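Local structure of regulatory Subunit of Protein Kinase A (cAMP-dependent) from Euglena gracilis (Euglena gracilis, 6RSX) at residues Val215-Asn220 / His224-Leu229; Glu160-Gln165 / Ile207-Lys212; Lys25-Glu30 / Val55-Met60. The protein binds cyclic AMP in two cyclic nucleotide-binding domains and, as the regulatory subunit of protein kinase A, probably restrains the catalytic subunit. All blocks are in the same frame, centred on the assembly; numbering follows the deposited sequence. Where two conformers were deposited one is given.

Contact 1: Val215-Asn220 / His224-Leu229; sequences VNQTLN and HTINIL. With CMP (adenosine-3',5'-cyclic-monophosphate), chain C.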
loop_
_atom_site.group_PDB
_atom_site.type_symbol
_atom_site.label_atom_id
_atom_site.label_comp_id
_atom_site.label_asym_id
_atom_site.label_seq_id
_atom_site.Cartn_x
_atom_site.Cartn_y
_atom_site.Cartn_z
ATOM N N VAL A 215 -25.389 0.952 7.563
ATOM C CA VAL A 215 -25.449 0.503 6.173
ATOM C C VAL A 215 -26.913 0.575 5.762
ATOM O O VAL A 215 -27.722 -0.201 6.277
ATOM C CB VAL A 215 -24.925 -0.924 6.003
ATOM C CG1 VAL A 215 -24.858 -1.312 4.528
ATOM C CG2 VAL A 215 -23.484 -1.053 6.635
ATOM N N ASN A 216 -27.228 1.481 4.835
ATOM C CA ASN A 216 -28.603 1.766 4.407
ATOM C C ASN A 216 -28.788 1.409 2.937
ATOM O O ASN A 216 -27.887 1.572 2.115
ATOM C CB ASN A 216 -28.926 3.246 4.609
ATOM C CG ASN A 216 -28.898 3.652 6.052
ATOM O OD1 ASN A 216 -29.077 2.818 6.950
ATOM N ND2 ASN A 216 -28.694 4.941 6.299
ATOM N N GLN A 217 -29.991 0.967 2.583
ATOM C CA GLN A 217 -30.237 0.533 1.223
ATOM C C GLN A 217 -31.675 0.908 0.906
ATOM O O GLN A 217 -32.529 0.830 1.791
ATOM C CB GLN A 217 -30.021 -0.968 1.109
ATOM C CG GLN A 217 -29.985 -1.566 -0.264
ATOM C CD GLN A 217 -29.664 -3.043 -0.177
ATOM O OE1 GLN A 217 -30.429 -3.812 0.404
ATOM N NE2 GLN A 217 -28.513 -3.441 -0.711
ATOM N N THR A 218 -31.910 1.350 -0.322
ATOM C CA THR A 218 -33.256 1.727 -0.749
ATOM C C THR A 218 -33.991 0.550 -1.369
ATOM O O THR A 218 -33.412 -0.272 -2.084
ATOM C CB THR A 218 -33.204 2.869 -1.758
ATOM O OG1 THR A 218 -32.634 2.391 -2.983
ATOM C CG2 THR A 218 -32.355 3.988 -1.221
ATOM N N LEU A 219 -35.294 0.492 -1.116
ATOM C CA LEU A 219 -36.136 -0.501 -1.763
ATOM C C LEU A 219 -37.471 0.192 -1.939
ATOM O O LEU A 219 -37.976 0.779 -0.980
ATOM C CB LEU A 219 -36.288 -1.766 -0.919
ATOM C CG LEU A 219 -37.022 -2.978 -1.478
ATOM C CD1 LEU A 219 -36.323 -3.504 -2.717
ATOM C CD2 LEU A 219 -37.125 -4.055 -0.402
ATOM N N ASN A 220 -37.974 0.207 -3.169
ATOM C CA ASN A 220 -39.247 0.877 -3.470
ATOM C C ASN A 220 -39.227 2.307 -2.937
ATOM O O ASN A 220 -40.176 2.782 -2.317
ATOM C CB ASN A 220 -40.430 0.069 -2.920
ATOM C CG ASN A 220 -40.465 -1.332 -3.476
ATOM O OD1 ASN A 220 -40.246 -2.314 -2.750
ATOM N ND2 ASN A 220 -40.736 -1.450 -4.771
ATOM N N HIS A 224 -33.916 1.685 4.248
ATOM C CA HIS A 224 -33.820 0.999 5.527
ATOM C C HIS A 224 -32.382 0.610 5.846
ATOM O O HIS A 224 -31.517 0.459 4.972
ATOM C CB HIS A 224 -34.699 -0.250 5.627
ATOM C CG HIS A 224 -34.388 -1.302 4.615
ATOM N ND1 HIS A 224 -34.183 -1.014 3.284
ATOM C CD2 HIS A 224 -34.314 -2.651 4.726
ATOM C CE1 HIS A 224 -33.964 -2.136 2.624
ATOM N NE2 HIS A 224 -34.042 -3.145 3.474
ATOM N N THR A 225 -32.153 0.444 7.135
ATOM C CA THR A 225 -30.833 0.099 7.637
ATOM C C THR A 225 -30.714 -1.417 7.614
ATOM O O THR A 225 -31.527 -2.109 8.235
ATOM C CB THR A 225 -30.675 0.654 9.042
ATOM O OG1 THR A 225 -30.760 2.089 9.010
ATOM C CG2 THR A 225 -29.350 0.177 9.671
ATOM N N ILE A 226 -29.739 -1.939 6.863
ATOM C CA ILE A 226 -29.584 -3.384 6.713
ATOM C C ILE A 226 -28.418 -3.940 7.521
ATOM O O ILE A 226 -28.293 -5.169 7.636
ATOM C CB ILE A 226 -29.404 -3.794 5.233
ATOM C CG1 ILE A 226 -28.221 -3.061 4.595
ATOM C CG2 ILE A 226 -30.676 -3.525 4.428
ATOM C CD1 ILE A 226 -27.810 -3.622 3.226
ATOM N N ASN A 227 -27.557 -3.088 8.064
ATOM C CA ASN A 227 -26.424 -3.593 8.832
ATOM C C ASN A 227 -25.880 -2.443 9.667
ATOM O O ASN A 227 -26.115 -1.270 9.358
ATOM C CB ASN A 227 -25.354 -4.183 7.905
ATOM C CG ASN A 227 -24.377 -5.097 8.637
ATOM O OD1 ASN A 227 -24.468 -5.266 9.857
ATOM N ND2 ASN A 227 -23.465 -5.715 7.890
ATOM N N ILE A 228 -25.171 -2.785 10.743
ATOM C CA ILE A 228 -24.492 -1.806 11.583
ATOM C C ILE A 228 -23.050 -2.277 11.755
ATOM O O ILE A 228 -22.813 -3.444 12.090
ATOM C CB ILE A 228 -25.160 -1.633 12.965
ATOM C CG1 ILE A 228 -26.560 -1.021 12.850
ATOM C CG2 ILE A 228 -24.289 -0.747 13.876
ATOM C CD1 ILE A 228 -26.526 0.441 12.498
ATOM N N LEU A 229 -22.098 -1.385 11.506
ATOM C CA LEU A 229 -20.683 -1.737 11.528
ATOM C C LEU A 229 -19.993 -1.013 12.668
ATOM O O LEU A 229 -20.367 0.108 13.026
ATOM C CB LEU A 229 -20.010 -1.364 10.194
ATOM C CG LEU A 229 -20.605 -1.991 8.912
ATOM C CD1 LEU A 229 -19.836 -1.516 7.672
ATOM C CD2 LEU A 229 -20.642 -3.517 8.959
HETATM P P CMP C . -19.990 -1.803 -1.494
HETATM O O1P CMP C . -18.624 -1.395 -2.299
HETATM O O2P CMP C . -21.096 -2.342 -2.314
HETATM O "O5'" CMP C . -20.560 -0.469 -0.830
HETATM C "C5'" CMP C . -21.465 -0.571 0.275
HETATM C "C4'" CMP C . -20.921 -1.604 1.226
HETATM O "O4'" CMP C . -21.750 -1.907 2.360
HETATM C "C3'" CMP C . -20.646 -2.974 0.666
HETATM O "O3'" CMP C . -19.634 -2.975 -0.339
HETATM C "C2'" CMP C . -20.301 -3.751 1.926
HETATM O "O2'" CMP C . -18.927 -3.485 2.271
HETATM C "C1'" CMP C . -21.189 -3.045 2.977
HETATM N N9 CMP C . -22.234 -3.899 3.550
HETATM C C8 CMP C . -22.391 -4.135 4.857
HETATM N N7 CMP C . -23.436 -4.945 4.998
HETATM C C5 CMP C . -23.931 -5.173 3.769
HETATM C C6 CMP C . -25.003 -5.932 3.373
HETATM N N6 CMP C . -25.930 -6.719 4.134
HETATM N N1 CMP C . -25.305 -6.039 2.093
HETATM C C2 CMP C . -24.550 -5.378 1.176
HETATM N N3 CMP C . -23.467 -4.624 1.564
HETATM C C4 CMP C . -23.195 -4.532 2.867
#
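Val215 O takes two backbone N-H groups from the facing strand. Ile226 N binds it at 2.7 Å, while Asn227 N reaches it at 3.4 Å in a weak bond. Two residues, Ile226 and Asn227, thus stand opposite the single Val215, a classic beta bulge in this antiparallel hairpin. The ladder closes with Val215 N to Asn227 O and, farther out, a pair of bonds between Gln217 and His224. His224 ND1 adds a weak bond to Gln217 O.

The bulge lies beside the bound cyclic AMP. Asn227 has CG anti to its backbone N (chi1 -162°), and its ND2 donates to CMP N7 at 3.0 Å in an almost straight bond (172°). Val215 CG2 sits 3.7 Å from CMP C8 and also packs on Leu229 CG. Ile226 CD1 comes within 3.6 Å of CMP C6, so the adenine is met by apolar carbons as well as by the amide. The extended side chain of Gln217 crosses Ile226 CD1 at an angle and gives its NE2 to Val247 O.

Strand 222-229 is an outermost strand of its four-stranded sheet. Strand 213-219 lies between it and strand 249-252, where Asn216 pairs through its backbone with Thr249.

Contact 2: Glu160-Gln165 / Ile207-Lys212; sequences EDFLAQ and IIIDGK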
loop_
_atom_site.group_PDB
_atom_site.type_symbol
_atom_site.label_atom_id
_atom_site.label_comp_id
_atom_site.label_asym_id
_atom_site.label_seq_id
_atom_site.Cartn_x
_atom_site.Cartn_y
_atom_site.Cartn_z
ATOM N N GLU A 160 1.175 -0.838 13.676
ATOM C CA GLU A 160 1.544 -2.239 13.841
ATOM C C GLU A 160 0.523 -2.986 14.687
ATOM O O GLU A 160 0.019 -4.034 14.277
ATOM C CB GLU A 160 2.948 -2.353 14.448
ATOM C CG GLU A 160 3.951 -3.043 13.523
ATOM C CD GLU A 160 3.355 -4.231 12.743
ATOM O OE1 GLU A 160 3.182 -4.118 11.505
ATOM O OE2 GLU A 160 3.058 -5.279 13.367
ATOM N N ASP A 161 0.206 -2.469 15.876
ATOM C CA ASP A 161 -0.767 -3.150 16.732
ATOM C C ASP A 161 -2.101 -3.344 16.007
ATOM O O ASP A 161 -2.687 -4.437 16.031
ATOM C CB ASP A 161 -0.975 -2.372 18.037
ATOM C CG ASP A 161 0.265 -2.354 18.908
ATOM O OD1 ASP A 161 1.119 -3.253 18.739
ATOM O OD2 ASP A 161 0.384 -1.439 19.756
ATOM N N PHE A 162 -2.590 -2.289 15.350
ATOM C CA PHE A 162 -3.872 -2.384 14.656
ATOM C C PHE A 162 -3.867 -3.525 13.645
ATOM O O PHE A 162 -4.763 -4.379 13.644
ATOM C CB PHE A 162 -4.193 -1.052 13.974
ATOM C CG PHE A 162 -5.544 -1.026 13.291
ATOM C CD1 PHE A 162 -6.707 -1.054 14.037
ATOM C CD2 PHE A 162 -5.641 -0.965 11.909
ATOM C CE1 PHE A 162 -7.961 -1.030 13.411
ATOM C CE2 PHE A 162 -6.879 -0.935 11.282
ATOM C CZ PHE A 162 -8.037 -0.976 12.029
ATOM N N LEU A 163 -2.849 -3.566 12.782
ATOM C CA LEU A 163 -2.826 -4.565 11.721
ATOM C C LEU A 163 -2.681 -5.975 12.280
ATOM O O LEU A 163 -3.191 -6.934 11.685
ATOM C CB LEU A 163 -1.697 -4.251 10.732
ATOM C CG LEU A 163 -1.824 -2.860 10.101
ATOM C CD1 LEU A 163 -0.558 -2.441 9.328
ATOM C CD2 LEU A 163 -3.034 -2.805 9.221
ATOM N N ALA A 164 -2.026 -6.116 13.431
ATOM C CA ALA A 164 -1.879 -7.433 14.040
ATOM C C ALA A 164 -3.172 -7.944 14.671
ATOM O O ALA A 164 -3.327 -9.163 14.807
ATOM C CB ALA A 164 -0.772 -7.416 15.091
ATOM N N GLN A 165 -4.105 -7.064 15.044
ATOM C CA GLN A 165 -5.292 -7.485 15.781
ATOM C C GLN A 165 -6.599 -7.298 15.013
ATOM O O GLN A 165 -7.676 -7.481 15.594
ATOM C CB GLN A 165 -5.372 -6.744 17.116
ATOM C CG GLN A 165 -5.823 -5.310 16.988
ATOM C CD GLN A 165 -5.434 -4.465 18.188
ATOM O OE1 GLN A 165 -4.681 -4.912 19.062
ATOM N NE2 GLN A 165 -5.940 -3.232 18.233
ATOM N N ILE A 207 -11.638 0.550 6.646
ATOM C CA ILE A 207 -11.643 -0.243 7.875
ATOM C C ILE A 207 -11.896 0.705 9.037
ATOM O O ILE A 207 -11.211 1.728 9.178
ATOM C CB ILE A 207 -10.315 -1.011 8.081
ATOM C CG1 ILE A 207 -9.936 -1.814 6.842
ATOM C CG2 ILE A 207 -10.428 -1.958 9.280
ATOM C CD1 ILE A 207 -8.918 -1.092 5.975
ATOM N N ILE A 208 -12.854 0.356 9.892
ATOM C CA ILE A 208 -13.195 1.208 11.022
ATOM C C ILE A 208 -12.215 0.970 12.165
ATOM O O ILE A 208 -12.016 -0.178 12.590
ATOM C CB ILE A 208 -14.632 0.930 11.481
ATOM C CG1 ILE A 208 -15.567 1.126 10.283
ATOM C CG2 ILE A 208 -14.962 1.823 12.675
ATOM C CD1 ILE A 208 -16.954 0.522 10.492
ATOM N N ILE A 209 -11.616 2.048 12.663
ATOM C CA ILE A 209 -10.804 1.979 13.876
ATOM C C ILE A 209 -11.706 2.148 15.096
ATOM O O ILE A 209 -11.720 1.306 15.993
ATOM C CB ILE A 209 -9.686 3.032 13.877
ATOM C CG1 ILE A 209 -8.766 2.804 12.672
ATOM C CG2 ILE A 209 -8.904 2.937 15.175
ATOM C CD1 ILE A 209 -7.820 3.964 12.420
ATOM N N ASP A 210 -12.451 3.245 15.148
ATOM C CA ASP A 210 -13.418 3.452 16.214
ATOM C C ASP A 210 -14.646 4.126 15.620
ATOM O O ASP A 210 -14.591 4.733 14.548
ATOM C CB ASP A 210 -12.834 4.285 17.378
ATOM C CG ASP A 210 -12.222 5.600 16.931
ATOM O OD1 ASP A 210 -12.977 6.571 16.727
ATOM O OD2 ASP A 210 -10.976 5.678 16.814
ATOM N N GLY A 211 -15.766 3.993 16.308
ATOM C CA GLY A 211 -16.996 4.568 15.824
ATOM C C GLY A 211 -17.984 3.523 15.336
ATOM O O GLY A 211 -17.938 2.345 15.698
ATOM N N LYS A 212 -18.879 3.971 14.466
ATOM C CA LYS A 212 -20.049 3.168 14.112
ATOM C C LYS A 212 -20.558 3.668 12.771
ATOM O O LYS A 212 -20.570 4.880 12.534
ATOM C CB LYS A 212 -21.139 3.286 15.191
ATOM C CG LYS A 212 -22.438 2.522 14.880
ATOM C CD LYS A 212 -23.596 3.024 15.737
ATOM C CE LYS A 212 -24.051 1.963 16.715
ATOM N NZ LYS A 212 -22.920 1.557 17.591
#
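Phe162, on helix 149-165, reaches Ile207 on strand 204-208 and Ile209 just beyond it. This joins the helix to the jelly-roll beta barrel of the second cyclic nucleotide-binding domain, a member of the cupin clan. The contact is apolar, with no hydrogen bond between the two segments.

From Phe162 CA, the bond to CB points toward the strand. CG lies anti to the backbone N (chi1 -177°), which carries the ring outward from the helix. The far end of the ring does the touching. Phe162 CE1 meets Ile209 CG1 at 4.0 Å. CZ, the tip, meets two isoleucines from different directions. Ile209 CG1 sits over one face of the Phe162 ring, 4.3 Å from its centroid and 27° off the normal, a CH-pi contact. Ile207 CG2 comes instead to the edge, near the ring plane. The carbonyl O of Ile208 is also at this edge, so the ring end lies against backbone as well as side chains.

The chain bends at Ile209, where Ile209 and Asp210 together oppose His257 in a classic beta bulge. Val259 of strand 256-262 adds to the same apolar patch, touching Phe162 and Ile209. On the helix, Leu163 turns to helix 174-183 and packs on Met180 and Ala181. At the ring tip, Phe162 CZ lies 3.8 Å from Ile207 CG2.

Contact 3: Lys25-Glu30 / Val55-Met60; sequences KQLNPE and VVYSSM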
loop_
_atom_site.group_PDB
_atom_site.type_symbol
_atom_site.label_atom_id
_atom_site.label_comp_id
_atom_site.label_asym_id
_atom_site.label_seq_id
_atom_site.Cartn_x
_atom_site.Cartn_y
_atom_site.Cartn_z
ATOM N N LYS A 25 20.290 24.753 -7.954
ATOM C CA LYS A 25 20.407 24.006 -9.198
ATOM C C LYS A 25 19.020 23.623 -9.700
ATOM O O LYS A 25 18.178 23.145 -8.935
ATOM C CB LYS A 25 21.273 22.756 -9.005
ATOM C CG LYS A 25 20.592 21.618 -8.259
ATOM C CD LYS A 25 21.378 20.317 -8.372
ATOM C CE LYS A 25 22.734 20.442 -7.756
ATOM N NZ LYS A 25 23.269 19.117 -7.321
ATOM N N GLN A 26 18.783 23.853 -10.985
ATOM C CA GLN A 26 17.481 23.595 -11.573
ATOM C C GLN A 26 17.319 22.116 -11.902
ATOM O O GLN A 26 18.234 21.473 -12.425
ATOM C CB GLN A 26 17.285 24.425 -12.847
ATOM C CG GLN A 26 17.250 25.934 -12.637
ATOM C CD GLN A 26 16.103 26.377 -11.749
ATOM O OE1 GLN A 26 14.939 26.378 -12.162
ATOM N NE2 GLN A 26 16.427 26.761 -10.517
ATOM N N LEU A 27 16.144 21.580 -11.596
ATOM C CA LEU A 27 15.784 20.278 -12.132
ATOM C C LEU A 27 15.851 20.303 -13.648
ATOM O O LEU A 27 15.674 21.348 -14.279
ATOM C CB LEU A 27 14.363 19.886 -11.714
ATOM C CG LEU A 27 14.013 19.952 -10.233
ATOM C CD1 LEU A 27 12.558 19.512 -10.049
ATOM C CD2 LEU A 27 14.949 19.091 -9.420
ATOM N N ASN A 28 16.085 19.131 -14.233
ATOM C CA ASN A 28 15.897 18.905 -15.654
ATOM C C ASN A 28 14.424 18.557 -15.822
ATOM O O ASN A 28 14.002 17.505 -15.328
ATOM C CB ASN A 28 16.754 17.752 -16.156
ATOM C CG ASN A 28 16.571 17.478 -17.635
ATOM O OD1 ASN A 28 15.448 17.311 -18.140
ATOM N ND2 ASN A 28 17.692 17.400 -18.344
ATOM N N PRO A 29 13.614 19.406 -16.469
ATOM C CA PRO A 29 12.164 19.128 -16.499
ATOM C C PRO A 29 11.841 17.795 -17.145
ATOM O O PRO A 29 10.819 17.191 -16.801
ATOM C CB PRO A 29 11.572 20.309 -17.300
ATOM C CG PRO A 29 12.648 21.368 -17.317
ATOM C CD PRO A 29 13.976 20.637 -17.202
ATOM N N GLU A 30 12.681 17.326 -18.075
ATOM C CA GLU A 30 12.443 16.052 -18.754
ATOM C C GLU A 30 12.713 14.870 -17.831
ATOM O O GLU A 30 11.938 13.904 -17.783
ATOM C CB GLU A 30 13.317 15.959 -20.004
ATOM C CG GLU A 30 13.259 14.609 -20.695
ATOM N N VAL A 55 13.765 17.399 -4.018
ATOM C CA VAL A 55 14.989 16.657 -3.727
ATOM C C VAL A 55 15.012 15.349 -4.509
ATOM O O VAL A 55 16.035 14.969 -5.088
ATOM C CB VAL A 55 15.118 16.407 -2.216
ATOM C CG1 VAL A 55 16.293 15.502 -1.941
ATOM C CG2 VAL A 55 15.259 17.720 -1.469
ATOM N N VAL A 56 13.881 14.641 -4.532
ATOM C CA VAL A 56 13.807 13.400 -5.291
ATOM C C VAL A 56 14.135 13.655 -6.755
ATOM O O VAL A 56 14.965 12.967 -7.346
ATOM C CB VAL A 56 12.421 12.756 -5.125
ATOM C CG1 VAL A 56 12.290 11.540 -6.052
ATOM C CG2 VAL A 56 12.193 12.365 -3.692
ATOM N N TYR A 57 13.503 14.676 -7.364
ATOM C CA TYR A 57 13.669 14.858 -8.797
ATOM C C TYR A 57 15.069 15.292 -9.174
ATOM O O TYR A 57 15.466 15.107 -10.333
ATOM C CB TYR A 57 12.684 15.881 -9.345
ATOM C CG TYR A 57 11.251 15.464 -9.193
ATOM C CD1 TYR A 57 10.851 14.161 -9.471
ATOM C CD2 TYR A 57 10.301 16.370 -8.751
ATOM C CE1 TYR A 57 9.500 13.782 -9.331
ATOM C CE2 TYR A 57 8.951 15.998 -8.614
ATOM C CZ TYR A 57 8.569 14.711 -8.899
ATOM O OH TYR A 57 7.238 14.359 -8.756
ATOM N N SER A 58 15.814 15.900 -8.250
ATOM C CA SER A 58 17.182 16.273 -8.554
ATOM C C SER A 58 18.206 15.217 -8.137
ATOM O O SER A 58 19.323 15.225 -8.669
ATOM C CB SER A 58 17.524 17.625 -7.889
ATOM O OG SER A 58 17.598 17.529 -6.472
ATOM N N SER A 59 17.843 14.306 -7.227
ATOM C CA SER A 59 18.771 13.342 -6.644
ATOM C C SER A 59 18.673 11.935 -7.220
ATOM O O SER A 59 19.684 11.225 -7.238
ATOM C CB SER A 59 18.550 13.243 -5.122
ATOM O OG SER A 59 18.808 14.492 -4.474
ATOM N N MET A 60 17.490 11.470 -7.644
ATOM C CA MET A 60 17.422 10.074 -8.073
ATOM C C MET A 60 18.323 9.832 -9.277
ATOM O O MET A 60 18.481 10.696 -10.149
ATOM C CB MET A 60 15.974 9.675 -8.405
ATOM C CG MET A 60 15.259 9.193 -7.201
ATOM S SD MET A 60 13.655 8.500 -7.597
ATOM C CE MET A 60 13.821 6.943 -6.708
#
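The backbones come closest at Leu27 and Ser58, whose CA atoms are 5.5 Å apart, where the chain leading into helix 29-39 passes the last turn of helix 50-59. Leu27 makes the contact with both methyls. Leu27 CG lies anti to the carbonyl carbon (chi1 -52°), which swings the two methyls over to helix 50-59. Leu27 CD1 rests 3.7 Å from Tyr57 CB and also nears Tyr57 CD2, meeting that ring obliquely. Leu27 CD2 lies 3.3 Å from Ser58 CB, tighter than usual carbon contact. Ser58 OG bonds instead to Glu54 O, one turn back in its own helix. With an alanine in place of Leu27 both methyls are gone, and Tyr57 CB and Ser58 CB would probably be left without their apolar partner.

Two side-chain groups make bonds near these helix ends. Asn28 OD1 accepts from Thr31 N and, weakly, from Glu30 N at 2.8 Å. Ser59 OG donates to Val55 O at 2.9 Å, within the last turn of helix 50-59. Lys32 of helix 29-39 touches both Leu27 and Tyr57, and Glu36 touches Tyr57. The arrangement is that of an N-capped helix start, with Asn28 as the N-cap, laid by one leucine against the end of a neighbouring helix.

From the N terminus, contact 3 comes first. It brings 25-30 back to 55-60, closing a mostly helical loop, and ties the lead-in to helix 29-39 to the end of helix 50-59. Contact 2 closes next, joining the end of helix 149-165 to strand 204-208 across 41 intervening residues. Contact 1 follows as a local hairpin with three residues between its segments. The three lie in series; none nests in or crosses another. Contacts 1 and 2 touch, since Leu229 CB packs 3.6 Å from Ile208 CD1, which joins the two sheets of the second domain. Contact 3 stands apart, its centre about 51 Å from that of contact 1, on the opposite side of the chain's centre.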